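PDB 6IUL: natterin-like protein from Lethenteron camtschaticum, which is probably a pore-forming, cytotoxic immune protein that joins a jacalin-like lectin domain to an aerolysin-type pore-forming module. Local coordinates for residues I171-Y176 with T261-A266; Y186-S191 with L250-T255. All blocks are in the same frame, centred on the assembly; numbering follows the deposited sequence.

Interaction 1: residues I171-Y176 with T261-A266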
ATOM      1  N   ILE A 171     -17.939  -0.679 -20.388  1.00 28.28           N
ATOM      2  CA  ILE A 171     -17.897  -1.725 -19.399  1.00 28.60           C
ATOM      3  C   ILE A 171     -18.826  -2.871 -19.808  1.00 28.22           C
ATOM      4  O   ILE A 171     -18.506  -4.061 -19.623  1.00 27.30           O
ATOM      5  CB  ILE A 171     -18.359  -1.180 -18.043  1.00 29.86           C
ATOM      6  CG1 ILE A 171     -17.380  -0.126 -17.563  1.00 30.59           C
ATOM      7  CG2 ILE A 171     -18.501  -2.324 -17.005  1.00 30.24           C
ATOM      8  CD1 ILE A 171     -17.918   0.706 -16.428  1.00 33.34           C
ATOM      9  N   LYS A 172     -20.002  -2.546 -20.314  1.00 26.14           N
ATOM     10  CA  LYS A 172     -20.987  -3.619 -20.571  1.00 26.41           C
ATOM     11  C   LYS A 172     -21.974  -3.210 -21.633  1.00 24.87           C
ATOM     12  O   LYS A 172     -22.389  -2.015 -21.702  1.00 25.31           O
ATOM     13  CB  LYS A 172     -21.734  -3.966 -19.280  1.00 25.62           C
ATOM     14  CG  LYS A 172     -22.841  -5.023 -19.455  1.00 25.51           C
ATOM     15  CD  LYS A 172     -23.476  -5.427 -18.130  1.00 26.33           C
ATOM     16  CE  LYS A 172     -24.556  -6.498 -18.335  1.00 26.71           C
ATOM     17  NZ  LYS A 172     -25.175  -6.936 -17.070  1.00 25.77           N
ATOM     18  N   GLU A 173     -22.395  -4.184 -22.425  1.00 25.36           N
ATOM     19  CA  GLU A 173     -23.439  -3.905 -23.435  1.00 29.33           C
ATOM     20  C   GLU A 173     -24.488  -4.971 -23.392  1.00 29.78           C
ATOM     21  O   GLU A 173     -24.177  -6.189 -23.426  1.00 32.98           O
ATOM     22  CB  GLU A 173     -22.860  -3.828 -24.857  1.00 33.07           C
ATOM     23  CG  GLU A 173     -23.897  -3.551 -25.941  1.00 36.40           C
ATOM     24  CD  GLU A 173     -23.265  -3.216 -27.319  1.00 42.63           C
ATOM     25  OE1 GLU A 173     -22.078  -2.830 -27.381  1.00 50.61           O
ATOM     26  OE2 GLU A 173     -23.946  -3.302 -28.363  1.00 43.58           O
ATOM     27  N   MET A 174     -25.731  -4.531 -23.375  1.00 30.59           N
ATOM     28  CA  MET A 174     -26.844  -5.455 -23.348  1.00 31.64           C
ATOM     29  C   MET A 174     -27.944  -4.926 -24.278  1.00 33.05           C
ATOM     30  O   MET A 174     -28.137  -3.717 -24.443  1.00 31.26           O
ATOM     31  CB  MET A 174     -27.327  -5.607 -21.892  1.00 33.54           C
ATOM     32  CG  MET A 174     -28.410  -6.624 -21.634  1.00 38.39           C
ATOM     33  SD  MET A 174     -28.197  -8.165 -22.540  1.00 47.38           S
ATOM     34  CE  MET A 174     -29.818  -8.904 -22.251  1.00 50.13           C
ATOM     35  N   GLU A 175     -28.703  -5.829 -24.849  1.00 31.17           N
ATOM     36  CA  GLU A 175     -29.763  -5.420 -25.779  1.00 34.26           C
ATOM     37  C   GLU A 175     -31.128  -5.970 -25.308  1.00 32.09           C
ATOM     38  O   GLU A 175     -31.236  -7.110 -24.841  1.00 31.45           O
ATOM     39  CB  GLU A 175     -29.438  -5.933 -27.178  1.00 35.06           C
ATOM     40  CG  GLU A 175     -30.442  -5.548 -28.261  1.00 37.68           C
ATOM     41  CD  GLU A 175     -30.095  -6.196 -29.616  1.00 41.81           C
ATOM     42  OE1 GLU A 175     -29.250  -5.620 -30.333  1.00 43.16           O
ATOM     43  OE2 GLU A 175     -30.615  -7.281 -29.918  1.00 38.25           O
ATOM     44  N   TYR A 176     -32.142  -5.129 -25.419  1.00 30.17           N
ATOM     45  CA  TYR A 176     -33.501  -5.473 -25.006  1.00 31.11           C
ATOM     46  C   TYR A 176     -34.393  -5.315 -26.218  1.00 30.61           C
ATOM     47  O   TYR A 176     -34.489  -4.213 -26.774  1.00 37.54           O
ATOM     48  CB  TYR A 176     -33.965  -4.533 -23.880  1.00 30.85           C
ATOM     49  CG  TYR A 176     -33.082  -4.604 -22.670  1.00 31.91           C
ATOM     50  CD1 TYR A 176     -33.244  -5.623 -21.728  1.00 31.52           C
ATOM     51  CD2 TYR A 176     -32.064  -3.693 -22.473  1.00 32.42           C
ATOM     52  CE1 TYR A 176     -32.427  -5.714 -20.605  1.00 30.13           C
ATOM     53  CE2 TYR A 176     -31.218  -3.798 -21.372  1.00 30.65           C
ATOM     54  CZ  TYR A 176     -31.391  -4.798 -20.452  1.00 29.94           C
ATOM     55  OH  TYR A 176     -30.517  -4.884 -19.391  1.00 29.19           O
ATOM     56  N   THR A 261     -36.184  -1.947 -30.212  1.00 33.59           N
ATOM     57  CA  THR A 261     -35.000  -2.430 -29.573  1.00 35.67           C
ATOM     58  C   THR A 261     -34.331  -1.287 -28.801  1.00 35.41           C
ATOM     59  O   THR A 261     -34.239  -0.164 -29.293  1.00 29.44           O
ATOM     60  CB  THR A 261     -34.036  -2.979 -30.635  1.00 36.13           C
ATOM     61  OG1 THR A 261     -34.655  -4.075 -31.327  1.00 37.83           O
ATOM     62  CG2 THR A 261     -32.685  -3.463 -30.021  1.00 36.62           C
ATOM     63  N   VAL A 262     -33.866  -1.580 -27.584  1.00 35.11           N
ATOM     64  CA  VAL A 262     -33.089  -0.606 -26.811  1.00 32.29           C
ATOM     65  C   VAL A 262     -31.750  -1.273 -26.494  1.00 34.64           C
ATOM     66  O   VAL A 262     -31.697  -2.397 -25.965  1.00 32.93           O
ATOM     67  CB  VAL A 262     -33.776  -0.170 -25.520  1.00 33.94           C
ATOM     68  CG1 VAL A 262     -32.873   0.756 -24.718  1.00 34.82           C
ATOM     69  CG2 VAL A 262     -35.068   0.541 -25.831  1.00 37.56           C
ATOM     70  N   THR A 263     -30.671  -0.600 -26.836  1.00 29.09           N
ATOM     71  CA  THR A 263     -29.337  -1.144 -26.610  1.00 30.90           C
ATOM     72  C   THR A 263     -28.725  -0.251 -25.539  1.00 29.39           C
ATOM     73  O   THR A 263     -28.738   0.984 -25.631  1.00 28.21           O
ATOM     74  CB  THR A 263     -28.476  -1.152 -27.909  1.00 34.01           C
ATOM     75  OG1 THR A 263     -29.146  -1.880 -28.968  1.00 35.90           O
ATOM     76  CG2 THR A 263     -27.185  -1.864 -27.678  1.00 33.41           C
ATOM     77  N   VAL A 264     -28.223  -0.869 -24.488  1.00 28.13           N
ATOM     78  CA  VAL A 264     -27.677  -0.117 -23.336  1.00 27.07           C
ATOM     79  C   VAL A 264     -26.202  -0.393 -23.209  1.00 24.82           C
ATOM     80  O   VAL A 264     -25.753  -1.561 -23.176  1.00 25.89           O
ATOM     81  CB  VAL A 264     -28.353  -0.537 -22.044  1.00 27.56           C
ATOM     82  CG1 VAL A 264     -27.771   0.201 -20.860  1.00 29.59           C
ATOM     83  CG2 VAL A 264     -29.849  -0.322 -22.152  1.00 29.94           C
ATOM     84  N   VAL A 265     -25.441   0.682 -23.169  1.00 26.85           N
ATOM     85  CA  VAL A 265     -23.979   0.573 -22.964  1.00 29.07           C
ATOM     86  C   VAL A 265     -23.603   1.312 -21.696  1.00 27.58           C
ATOM     87  O   VAL A 265     -23.920   2.484 -21.534  1.00 25.15           O
ATOM     88  CB  VAL A 265     -23.202   1.159 -24.129  1.00 32.70           C
ATOM     89  CG1 VAL A 265     -21.718   1.038 -23.876  1.00 34.75           C
ATOM     90  CG2 VAL A 265     -23.578   0.447 -25.432  1.00 34.20           C
ATOM     91  N   ALA A 266     -22.949   0.591 -20.789  1.00 28.70           N
ATOM     92  CA  ALA A 266     -22.399   1.183 -19.583  1.00 31.65           C
ATOM     93  C   ALA A 266     -20.933   1.565 -19.763  1.00 28.51           C
ATOM     94  O   ALA A 266     -20.123   0.758 -20.253  1.00 30.77           O
ATOM     95  CB  ALA A 266     -22.555   0.236 -18.383  1.00 29.55           C
TER
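Tyr176 lays the edge of its ring against Val264, with CE2 3.8 Å from Val264 CG2. Val262 O also lies at that edge, near the ring plane. Chi1 of -59° sets Tyr176 CG beside its backbone N. On the face that carries Glu173 and Glu175, aliphatic parts meet threonine and valine methyls. Glu175 CG is 3.5 Å from Thr261 CG2, and Glu173 CG packs on Val265 CG2 at 4.0 Å. The strands run antiparallel and pair through Lys172 with Ala266, Met174 with Val264 and Tyr176 with Val262. The bond from Val264 N to Met174 O is almost straight (2.8 Å, 178°). At the far end Ile171 and Lys172 both face Ala266, a classic beta bulge. Ala266 N donates to Lys172 O. Ala266 O takes a short bond from Ile171 N (2.6 Å) and a weak one from Lys172 N. Lys172 sends its amine away, to a salt bridge with Asp118 of the second subunit and a hydrogen bond to Glu189 O. The contact is thus two-faced. Glu173, Glu175 and Thr263 make one face largely polar, with Val265 among them. Tyr176, Val262 and Val264 give strands 184-200 and 241-256 a mainly apolar surface.

Interaction 2: residues Y186-S191 with L250-T255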
ATOM      1  N   TYR A 186     -37.501  -3.504 -18.012  1.00 31.37           N
ATOM      2  CA  TYR A 186     -36.432  -4.445 -17.579  1.00 31.97           C
ATOM      3  C   TYR A 186     -35.471  -3.758 -16.662  1.00 31.07           C
ATOM      4  O   TYR A 186     -35.481  -2.563 -16.569  1.00 36.71           O
ATOM      5  CB  TYR A 186     -35.583  -4.907 -18.783  1.00 33.05           C
ATOM      6  CG  TYR A 186     -36.312  -5.622 -19.881  1.00 33.88           C
ATOM      7  CD1 TYR A 186     -36.921  -4.919 -20.893  1.00 36.94           C
ATOM      8  CD2 TYR A 186     -36.368  -7.008 -19.920  1.00 37.96           C
ATOM      9  CE1 TYR A 186     -37.591  -5.573 -21.912  1.00 37.78           C
ATOM     10  CE2 TYR A 186     -37.002  -7.670 -20.953  1.00 39.28           C
ATOM     11  CZ  TYR A 186     -37.613  -6.945 -21.932  1.00 40.50           C
ATOM     12  OH  TYR A 186     -38.240  -7.603 -22.973  1.00 51.10           O
ATOM     13  N   THR A 187     -34.594  -4.490 -15.997  1.00 34.60           N
ATOM     14  CA  THR A 187     -33.620  -3.867 -15.100  1.00 35.42           C
ATOM     15  C   THR A 187     -32.196  -4.096 -15.592  1.00 32.68           C
ATOM     16  O   THR A 187     -31.763  -5.218 -15.731  1.00 36.52           O
ATOM     17  CB  THR A 187     -33.725  -4.451 -13.665  1.00 40.37           C
ATOM     18  OG1 THR A 187     -35.097  -4.433 -13.215  1.00 45.96           O
ATOM     19  CG2 THR A 187     -32.814  -3.632 -12.695  1.00 38.46           C
ATOM     20  N   PHE A 188     -31.469  -3.033 -15.832  1.00 29.70           N
ATOM     21  CA  PHE A 188     -30.060  -3.138 -16.170  1.00 28.16           C
ATOM     22  C   PHE A 188     -29.203  -3.005 -14.904  1.00 29.33           C
ATOM     23  O   PHE A 188     -29.433  -2.115 -14.071  1.00 29.15           O
ATOM     24  CB  PHE A 188     -29.699  -2.012 -17.125  1.00 28.72           C
ATOM     25  CG  PHE A 188     -28.277  -2.035 -17.600  1.00 29.39           C
ATOM     26  CD1 PHE A 188     -27.915  -2.769 -18.705  1.00 29.77           C
ATOM     27  CD2 PHE A 188     -27.315  -1.289 -16.952  1.00 31.12           C
ATOM     28  CE1 PHE A 188     -26.599  -2.773 -19.152  1.00 30.12           C
ATOM     29  CE2 PHE A 188     -25.998  -1.271 -17.386  1.00 28.97           C
ATOM     30  CZ  PHE A 188     -25.636  -2.016 -18.475  1.00 31.68           C
ATOM     31  N   GLU A 189     -28.202  -3.878 -14.797  1.00 26.20           N
ATOM     32  CA  GLU A 189     -27.201  -3.813 -13.759  1.00 27.85           C
ATOM     33  C   GLU A 189     -25.805  -3.951 -14.349  1.00 26.44           C
ATOM     34  O   GLU A 189     -25.614  -4.708 -15.289  1.00 25.26           O
ATOM     35  CB  GLU A 189     -27.410  -4.969 -12.818  1.00 31.45           C
ATOM     36  CG  GLU A 189     -28.561  -4.836 -11.874  1.00 34.00           C
ATOM     37  CD  GLU A 189     -28.748  -6.071 -10.982  1.00 33.13           C
ATOM     38  OE1 GLU A 189     -28.014  -7.070 -11.130  1.00 34.70           O
ATOM     39  OE2 GLU A 189     -29.690  -6.055 -10.178  1.00 38.13           O
ATOM     40  N   SER A 190     -24.820  -3.246 -13.772  1.00 26.90           N
ATOM     41  CA  SER A 190     -23.437  -3.393 -14.181  1.00 25.85           C
ATOM     42  C   SER A 190     -22.493  -3.062 -13.060  1.00 26.05           C
ATOM     43  O   SER A 190     -22.829  -2.268 -12.190  1.00 27.68           O
ATOM     44  CB  SER A 190     -23.146  -2.511 -15.390  1.00 28.10           C
ATOM     45  OG  SER A 190     -21.807  -2.716 -15.824  1.00 27.29           O
ATOM     46  N   SER A 191     -21.299  -3.646 -13.091  1.00 24.44           N
ATOM     47  CA  SER A 191     -20.264  -3.332 -12.078  1.00 25.72           C
ATOM     48  C   SER A 191     -18.863  -3.439 -12.674  1.00 25.33           C
ATOM     49  O   SER A 191     -18.646  -4.166 -13.669  1.00 25.92           O
ATOM     50  CB  SER A 191     -20.380  -4.276 -10.874  1.00 23.29           C
ATOM     51  OG  SER A 191     -20.180  -5.652 -11.246  1.00 24.12           O
ATOM     52  N   LEU A 250     -23.862   0.314 -11.166  1.00 28.76           N
ATOM     53  CA  LEU A 250     -24.923   1.080 -11.783  1.00 31.74           C
ATOM     54  C   LEU A 250     -26.117   0.186 -12.015  1.00 31.14           C
ATOM     55  O   LEU A 250     -25.962  -0.926 -12.520  1.00 32.35           O
ATOM     56  CB  LEU A 250     -24.422   1.652 -13.119  1.00 32.46           C
ATOM     57  CG  LEU A 250     -25.397   2.517 -13.911  1.00 34.98           C
ATOM     58  CD1 LEU A 250     -25.857   3.754 -13.164  1.00 34.32           C
ATOM     59  CD2 LEU A 250     -24.748   2.906 -15.225  1.00 37.99           C
ATOM     60  N   THR A 251     -27.305   0.654 -11.643  1.00 29.97           N
ATOM     61  CA  THR A 251     -28.539  -0.073 -11.923  1.00 30.27           C
ATOM     62  C   THR A 251     -29.678   0.914 -12.226  1.00 33.26           C
ATOM     63  O   THR A 251     -29.775   1.965 -11.604  1.00 33.41           O
ATOM     64  CB  THR A 251     -28.924  -1.011 -10.791  1.00 31.55           C
ATOM     65  OG1 THR A 251     -30.062  -1.776 -11.178  1.00 36.72           O
ATOM     66  CG2 THR A 251     -29.286  -0.265  -9.510  1.00 32.38           C
ATOM     67  N   PHE A 252     -30.537   0.563 -13.177  1.00 32.35           N
ATOM     68  CA  PHE A 252     -31.692   1.385 -13.518  1.00 36.25           C
ATOM     69  C   PHE A 252     -32.683   0.579 -14.378  1.00 37.66           C
ATOM     70  O   PHE A 252     -32.306  -0.402 -15.000  1.00 36.27           O
ATOM     71  CB  PHE A 252     -31.271   2.669 -14.270  1.00 35.84           C
ATOM     72  CG  PHE A 252     -30.460   2.401 -15.508  1.00 40.11           C
ATOM     73  CD1 PHE A 252     -29.087   2.285 -15.452  1.00 39.52           C
ATOM     74  CD2 PHE A 252     -31.085   2.273 -16.751  1.00 41.83           C
ATOM     75  CE1 PHE A 252     -28.351   2.030 -16.611  1.00 37.52           C
ATOM     76  CE2 PHE A 252     -30.359   2.037 -17.898  1.00 36.87           C
ATOM     77  CZ  PHE A 252     -28.993   1.912 -17.816  1.00 36.91           C
ATOM     78  N   PRO A 253     -33.949   0.994 -14.381  1.00 37.41           N
ATOM     79  CA  PRO A 253     -34.925   0.380 -15.255  1.00 36.71           C
ATOM     80  C   PRO A 253     -34.746   0.829 -16.719  1.00 35.81           C
ATOM     81  O   PRO A 253     -34.404   1.971 -16.996  1.00 33.18           O
ATOM     82  CB  PRO A 253     -36.259   0.892 -14.688  1.00 38.31           C
ATOM     83  CG  PRO A 253     -35.907   2.236 -14.095  1.00 41.90           C
ATOM     84  CD  PRO A 253     -34.532   2.049 -13.523  1.00 39.28           C
ATOM     85  N   VAL A 254     -35.045  -0.074 -17.630  1.00 31.34           N
ATOM     86  CA  VAL A 254     -34.996   0.190 -19.055  1.00 32.07           C
ATOM     87  C   VAL A 254     -36.386  -0.039 -19.637  1.00 30.88           C
ATOM     88  O   VAL A 254     -36.948  -1.121 -19.530  1.00 29.83           O
ATOM     89  CB  VAL A 254     -34.004  -0.784 -19.728  1.00 34.22           C
ATOM     90  CG1 VAL A 254     -33.959  -0.571 -21.225  1.00 39.05           C
ATOM     91  CG2 VAL A 254     -32.601  -0.628 -19.111  1.00 35.10           C
ATOM     92  N   THR A 255     -36.944   0.987 -20.252  1.00 32.02           N
ATOM     93  CA  THR A 255     -38.271   0.900 -20.848  1.00 32.47           C
ATOM     94  C   THR A 255     -38.138   0.725 -22.349  1.00 31.41           C
ATOM     95  O   THR A 255     -37.446   1.486 -22.995  1.00 32.66           O
ATOM     96  CB  THR A 255     -39.054   2.158 -20.546  1.00 35.30           C
ATOM     97  OG1 THR A 255     -39.206   2.259 -19.146  1.00 37.01           O
ATOM     98  CG2 THR A 255     -40.436   2.085 -21.099  1.00 39.19           C
TER
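Phe188 and Phe252 lie side by side and point the same way from neighbouring strands. One face of the Phe252 ring receives Phe188 CB, a CH-pi contact 4.2 Å from the ring centroid and offset toward the rim. The two rings meet obliquely, with their planes at 33° and Phe188 CD2 3.5 Å from Phe252 CE1. Phe188 CB also touches Val254 CG2 at 3.8 Å. At the edge of the Tyr186 ring, near its plane, lies Val254 O.

The backbones form an antiparallel ladder. Tyr186 and Val254, Phe188 and Phe252, and Ser190 and Leu250 are the hydrogen-bonded pairs. Phe188 O is gripped twice. Phe252 N donates to Phe188 O at 3.0 Å, in the carbonyl plane. Thr251 OG1 also donates to Phe188 O, at 3.0 Å, but tilted 32° from that plane. The same Thr251 OG1 packs against Glu189 CG at 3.5 Å on the face shared with Thr187 and Pro253. This gives the threonine side chain a bond to the opposite backbone within the ladder.

The aromatic face turns inward. Phe188 packs on Tyr176 and Val264. It also makes a cation-pi contact with Lys172, whose ammonium forms a salt bridge with Asp118 of the second subunit. Phe252 meets Val264 and Ala309. The aromatic face of this pair thus packs on side chains of strands 166-178, 260-285 and 290-313, and strand 184-200 also pairs with strand 290-313 in the sheet.

Overall arrangement
The centres of interactions 1 and 2 lie about 9 Å apart, far from the centre of the chain. Along the sequence the order is 171-176, 186-191, 250-255, 261-266, so interaction 2 is nested inside the loop closed by interaction 1. Strand 184-200 follows strand 166-178, and strand 260-285 follows strand 241-256. Both pairs belong to one large mixed sheet, branched or curled, in which they pack on each other. Ile171 CG2 meets Ser190 OG at 3.5 Å between them. All four segments lie in the region related to the epsilon toxin/MTX2 pore-forming family. Both contacts also touch the second subunit, which ties this end of the elongated chain into the dimer.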